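PHO85 cyclin PHO80 (Saccharomyces cerevisiae, PDB 2PMI) acts as the cyclin partner of the cyclin-dependent kinase PHO85 and keeps phosphate-starvation-responsive genes repressed when phosphate is plentiful. Local coordinates at residues Ile18-Pro24 / Lys240-Pro246; Leu23-Phe27 / Leu217-Tyr221. One frame throughout, in Å; residues are numbered along the deposited sequence.

Overall arrangement
Both contacts involve the N-terminal loop that precedes helix 32-51, and they share L23 and P24; their centres are about 13 Å apart. Contact 1 lies at the surface, its centre about 22 Å from the centre of the chain, and pairs that loop with the loop 240-246, after helix 216-227 and near the end of the modelled chain. Contact 2, about 15 Å from the same centre and partly buried, sets the next few residues on helix 216-227. The chemistry changes accordingly: two backbone hydrogen bonds and aliphatic packing round the Y243 ring join the loops of contact 1, whereas in contact 2 F27 packs on the Y221 ring and Y221 OH bonds to P24 O.

Contact 1 (Ile18-Pro24 / Lys240-Pro246); sequences IPKVILP and KVDYVLP
V21 and L23 pack against the ring of Y243, and this is the close-packed side of the contact. V21 CG1 stands over one face of that ring, 3.9 Å from its centroid, in a CH-pi contact. With chi1 at 37°, V21 holds CG1 between its own backbone N and carbonyl carbon, and there the methyl meets V241 CG1 as well as the ring. L23 comes at the tyrosine obliquely, its CD1 3.5 Å from Y243 CB and its CD2 near CD2 of the ring.

The backbones are fastened in the same region. V244 N donates to V21 O at 3.0 Å, and V244 O accepts L23 N at 3.2 Å. Together these bonds form a single beta bridge between I22 and V244, with the loops running in roughly the same direction, 39° apart; no regular strand develops.

The other side is the solvent side: K20, I22, K240 and P246 are exposed, and the contacts are made by aliphatic side-chain stems and methyls. The extended K20 chain lies across V244 CG2, I22 CG2 meets P246 CG at 3.6 Å, and I18 CG2 meets the aliphatic part of K240, the side chains crossing at about a right angle. The D242 side chain crosses I18 in the same way, turning OD2 to the I18 CD1 end, while OD1 accepts a hydrogen bond from F231 N.

On the Y243 side, helix 32-51 takes L23 on L38 and Y243 on V37 and L38, with the Y243 hydroxyl hydrogen-bonded to D34; helix 216-227 meets L23 and L245 through Y221 and V225.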
# COMPACT_ATOMS: atom_id res chain seq x y z
N ILE B 18 34.44 -17.55 18.44
CA ILE B 18 33.66 -17.14 17.27
C ILE B 18 33.45 -15.63 17.16
O ILE B 18 33.31 -14.93 18.16
CB ILE B 18 32.29 -17.82 17.27
CG1 ILE B 18 31.74 -17.87 18.70
CG2 ILE B 18 32.40 -19.21 16.69
CD1 ILE B 18 30.45 -18.64 18.83
N PRO B 19 33.42 -15.11 15.91
CA PRO B 19 33.23 -13.69 15.61
C PRO B 19 32.10 -13.09 16.46
O PRO B 19 31.40 -13.83 17.15
CB PRO B 19 32.88 -13.70 14.12
CG PRO B 19 33.66 -14.85 13.61
CD PRO B 19 33.46 -15.91 14.67
N LYS B 20 31.92 -11.78 16.39
CA LYS B 20 30.86 -11.14 17.19
C LYS B 20 30.35 -9.85 16.58
O LYS B 20 30.62 -8.77 17.09
CB LYS B 20 31.37 -10.85 18.60
CG LYS B 20 30.29 -10.32 19.54
CD LYS B 20 30.85 -10.10 20.93
CE LYS B 20 29.85 -9.41 21.84
NZ LYS B 20 30.49 -9.03 23.14
N VAL B 21 29.59 -9.97 15.49
CA VAL B 21 29.03 -8.80 14.82
C VAL B 21 27.99 -8.08 15.68
O VAL B 21 27.27 -8.71 16.43
CB VAL B 21 28.38 -9.22 13.49
CG1 VAL B 21 27.70 -10.56 13.66
CG2 VAL B 21 27.35 -8.18 13.05
N ILE B 22 27.94 -6.76 15.55
CA ILE B 22 26.98 -5.94 16.30
C ILE B 22 26.02 -5.37 15.28
O ILE B 22 26.43 -4.61 14.41
CB ILE B 22 27.67 -4.77 17.00
CG1 ILE B 22 28.61 -5.31 18.09
CG2 ILE B 22 26.61 -3.83 17.58
CD1 ILE B 22 29.64 -4.28 18.56
N LEU B 23 24.75 -5.71 15.39
CA LEU B 23 23.72 -5.26 14.45
C LEU B 23 23.15 -3.88 14.75
O LEU B 23 23.24 -3.39 15.88
CB LEU B 23 22.57 -6.28 14.43
CG LEU B 23 22.93 -7.73 14.09
CD1 LEU B 23 21.92 -8.64 14.78
CD2 LEU B 23 22.96 -7.95 12.58
N PRO B 24 22.55 -3.23 13.73
CA PRO B 24 21.92 -1.91 13.73
C PRO B 24 20.54 -2.00 14.38
O PRO B 24 19.90 -3.05 14.33
CB PRO B 24 21.76 -1.60 12.25
CG PRO B 24 22.71 -2.51 11.57
CD PRO B 24 22.63 -3.75 12.36
N LYS B 240 28.78 -19.49 11.56
CA LYS B 240 29.33 -19.49 12.90
C LYS B 240 29.50 -18.03 13.35
O LYS B 240 30.60 -17.48 13.30
CB LYS B 240 30.67 -20.22 12.90
CG LYS B 240 30.99 -20.95 14.21
CD LYS B 240 32.38 -21.58 14.19
CE LYS B 240 32.71 -22.25 15.51
NZ LYS B 240 34.16 -22.59 15.63
N VAL B 241 28.40 -17.39 13.78
CA VAL B 241 28.44 -15.98 14.21
C VAL B 241 27.60 -15.68 15.47
O VAL B 241 26.58 -16.33 15.72
CB VAL B 241 27.91 -15.04 13.09
CG1 VAL B 241 28.65 -13.72 13.16
CG2 VAL B 241 28.05 -15.69 11.72
N ASP B 242 28.04 -14.70 16.25
CA ASP B 242 27.34 -14.29 17.46
C ASP B 242 26.78 -12.88 17.27
O ASP B 242 27.53 -11.91 17.40
CB ASP B 242 28.29 -14.25 18.67
CG ASP B 242 28.51 -15.61 19.29
OD1 ASP B 242 27.58 -16.45 19.22
OD2 ASP B 242 29.58 -15.84 19.89
N TYR B 243 25.49 -12.76 16.98
CA TYR B 243 24.91 -11.43 16.76
C TYR B 243 24.46 -10.75 18.04
O TYR B 243 23.56 -11.21 18.72
CB TYR B 243 23.73 -11.49 15.80
CG TYR B 243 24.08 -11.99 14.43
CD1 TYR B 243 24.15 -13.36 14.17
CD2 TYR B 243 24.33 -11.10 13.39
CE1 TYR B 243 24.45 -13.83 12.89
CE2 TYR B 243 24.64 -11.55 12.11
CZ TYR B 243 24.70 -12.92 11.87
OH TYR B 243 25.00 -13.38 10.61
N VAL B 244 25.10 -9.62 18.33
CA VAL B 244 24.81 -8.82 19.51
C VAL B 244 24.09 -7.54 19.10
O VAL B 244 24.65 -6.71 18.38
CB VAL B 244 26.11 -8.42 20.23
CG1 VAL B 244 25.79 -7.53 21.44
CG2 VAL B 244 26.88 -9.66 20.65
N LEU B 245 22.85 -7.37 19.56
CA LEU B 245 22.11 -6.17 19.21
C LEU B 245 22.27 -5.15 20.33
O LEU B 245 21.89 -5.40 21.47
CB LEU B 245 20.63 -6.51 18.99
CG LEU B 245 19.61 -5.42 18.63
CD1 LEU B 245 20.07 -4.61 17.43
CD2 LEU B 245 18.28 -6.08 18.32
N PRO B 246 22.85 -3.98 20.02
CA PRO B 246 23.08 -2.87 20.95
C PRO B 246 22.05 -2.81 22.07
O PRO B 246 20.85 -2.77 21.81
CB PRO B 246 23.02 -1.66 20.04
CG PRO B 246 23.72 -2.17 18.83
CD PRO B 246 23.14 -3.55 18.64

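Contact 2 (Leu23-Phe27 / Leu217-Tyr221); sequences LPADF and LDKYY
F27 and Y221 supply most of the apolar contact. F27 CB sits over the centre of the Y221 ring, a CH-pi contact of 3.6 Å to the centroid and only 11° off the ring normal. The two rings are set obliquely, their planes 56° apart. The F27 ring turns toward L217, where F27 CZ rests 3.7 Å from L217 CB.

Here a loop leading into helix 32-51, within the all-helical cyclin fold, is laid on helix 216-227; the helix reaches across with Y221, while L217 also touches M96 and T97 of helix 92-108.

The polar contacts are fewer. Y221 OH donates to P24 O at 2.7 Å, a bond lying in the plane of the carbonyl, and P24 O lies at the edge of the tyrosine ring, in its plane. With CG anti to the backbone N (chi1 170°), the Y221 ring extends across to the P24 carbonyl, and L23 CB lies near its hydroxyl end. D218 OD1 approaches the edge of the F27 ring at CE1, 3.9 Å away and in the ring plane, its carboxylate nearly perpendicular to the ring; OD2 of the same carboxylate forms a salt bridge with K211.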
# COMPACT_ATOMS: atom_id res chain seq x y z
N LEU B 23 24.75 -5.71 15.39
CA LEU B 23 23.72 -5.26 14.45
C LEU B 23 23.15 -3.88 14.75
O LEU B 23 23.24 -3.39 15.88
CB LEU B 23 22.57 -6.28 14.43
CG LEU B 23 22.93 -7.73 14.09
CD1 LEU B 23 21.92 -8.64 14.78
CD2 LEU B 23 22.96 -7.95 12.58
N PRO B 24 22.55 -3.23 13.73
CA PRO B 24 21.92 -1.91 13.73
C PRO B 24 20.54 -2.00 14.38
O PRO B 24 19.90 -3.05 14.33
CB PRO B 24 21.76 -1.60 12.25
CG PRO B 24 22.71 -2.51 11.57
CD PRO B 24 22.63 -3.75 12.36
N ALA B 25 20.06 -0.92 14.97
CA ALA B 25 18.74 -0.94 15.59
C ALA B 25 17.68 -1.06 14.50
O ALA B 25 16.54 -1.44 14.77
CB ALA B 25 18.51 0.32 16.42
N ASP B 26 18.07 -0.75 13.26
CA ASP B 26 17.17 -0.79 12.11
C ASP B 26 17.48 -1.98 11.18
O ASP B 26 18.51 -1.98 10.50
CB ASP B 26 17.30 0.52 11.33
CG ASP B 26 16.37 0.60 10.15
OD1 ASP B 26 16.35 1.66 9.50
OD2 ASP B 26 15.66 -0.39 9.86
N PHE B 27 16.59 -2.97 11.15
CA PHE B 27 16.80 -4.16 10.32
C PHE B 27 17.01 -3.85 8.84
O PHE B 27 17.45 -4.72 8.08
CB PHE B 27 15.66 -5.20 10.50
CG PHE B 27 14.28 -4.72 10.08
CD1 PHE B 27 13.44 -4.08 10.99
CD2 PHE B 27 13.81 -4.96 8.79
CE1 PHE B 27 12.14 -3.69 10.63
CE2 PHE B 27 12.52 -4.57 8.41
CZ PHE B 27 11.68 -3.93 9.34
N LEU B 217 7.28 -5.83 12.73
CA LEU B 217 8.57 -6.24 12.15
C LEU B 217 9.80 -5.94 13.00
O LEU B 217 10.73 -6.76 13.02
CB LEU B 217 8.74 -5.66 10.75
CG LEU B 217 7.75 -6.12 9.67
CD1 LEU B 217 8.18 -5.58 8.32
CD2 LEU B 217 7.69 -7.63 9.58
N ASP B 218 9.81 -4.80 13.68
CA ASP B 218 10.93 -4.46 14.56
C ASP B 218 10.86 -5.43 15.75
O ASP B 218 11.83 -6.13 16.07
CB ASP B 218 10.80 -3.04 15.11
CG ASP B 218 10.44 -2.02 14.04
OD1 ASP B 218 9.55 -2.32 13.20
OD2 ASP B 218 11.05 -0.92 14.06
N LYS B 219 9.69 -5.47 16.38
CA LYS B 219 9.45 -6.34 17.52
C LYS B 219 10.06 -7.71 17.28
O LYS B 219 10.75 -8.24 18.14
CB LYS B 219 7.95 -6.51 17.77
CG LYS B 219 7.62 -7.22 19.08
CD LYS B 219 6.15 -7.59 19.20
CE LYS B 219 5.80 -8.80 18.35
NZ LYS B 219 4.34 -9.15 18.38
N TYR B 220 9.81 -8.28 16.10
CA TYR B 220 10.36 -9.58 15.78
C TYR B 220 11.86 -9.53 15.57
O TYR B 220 12.60 -10.42 16.02
CB TYR B 220 9.72 -10.14 14.52
CG TYR B 220 8.35 -10.70 14.75
CD1 TYR B 220 8.08 -12.04 14.46
CD2 TYR B 220 7.32 -9.91 15.22
CE1 TYR B 220 6.82 -12.56 14.64
CE2 TYR B 220 6.05 -10.42 15.40
CZ TYR B 220 5.81 -11.75 15.11
OH TYR B 220 4.54 -12.26 15.27
N TYR B 221 12.32 -8.49 14.88
CA TYR B 221 13.74 -8.36 14.63
C TYR B 221 14.44 -8.46 15.98
O TYR B 221 15.25 -9.36 16.20
CB TYR B 221 14.03 -7.02 13.95
CG TYR B 221 15.49 -6.66 13.84
CD1 TYR B 221 16.41 -7.56 13.30
CD2 TYR B 221 15.96 -5.43 14.29
CE1 TYR B 221 17.76 -7.24 13.21
CE2 TYR B 221 17.30 -5.09 14.21
CZ TYR B 221 18.19 -6.00 13.67
OH TYR B 221 19.53 -5.65 13.58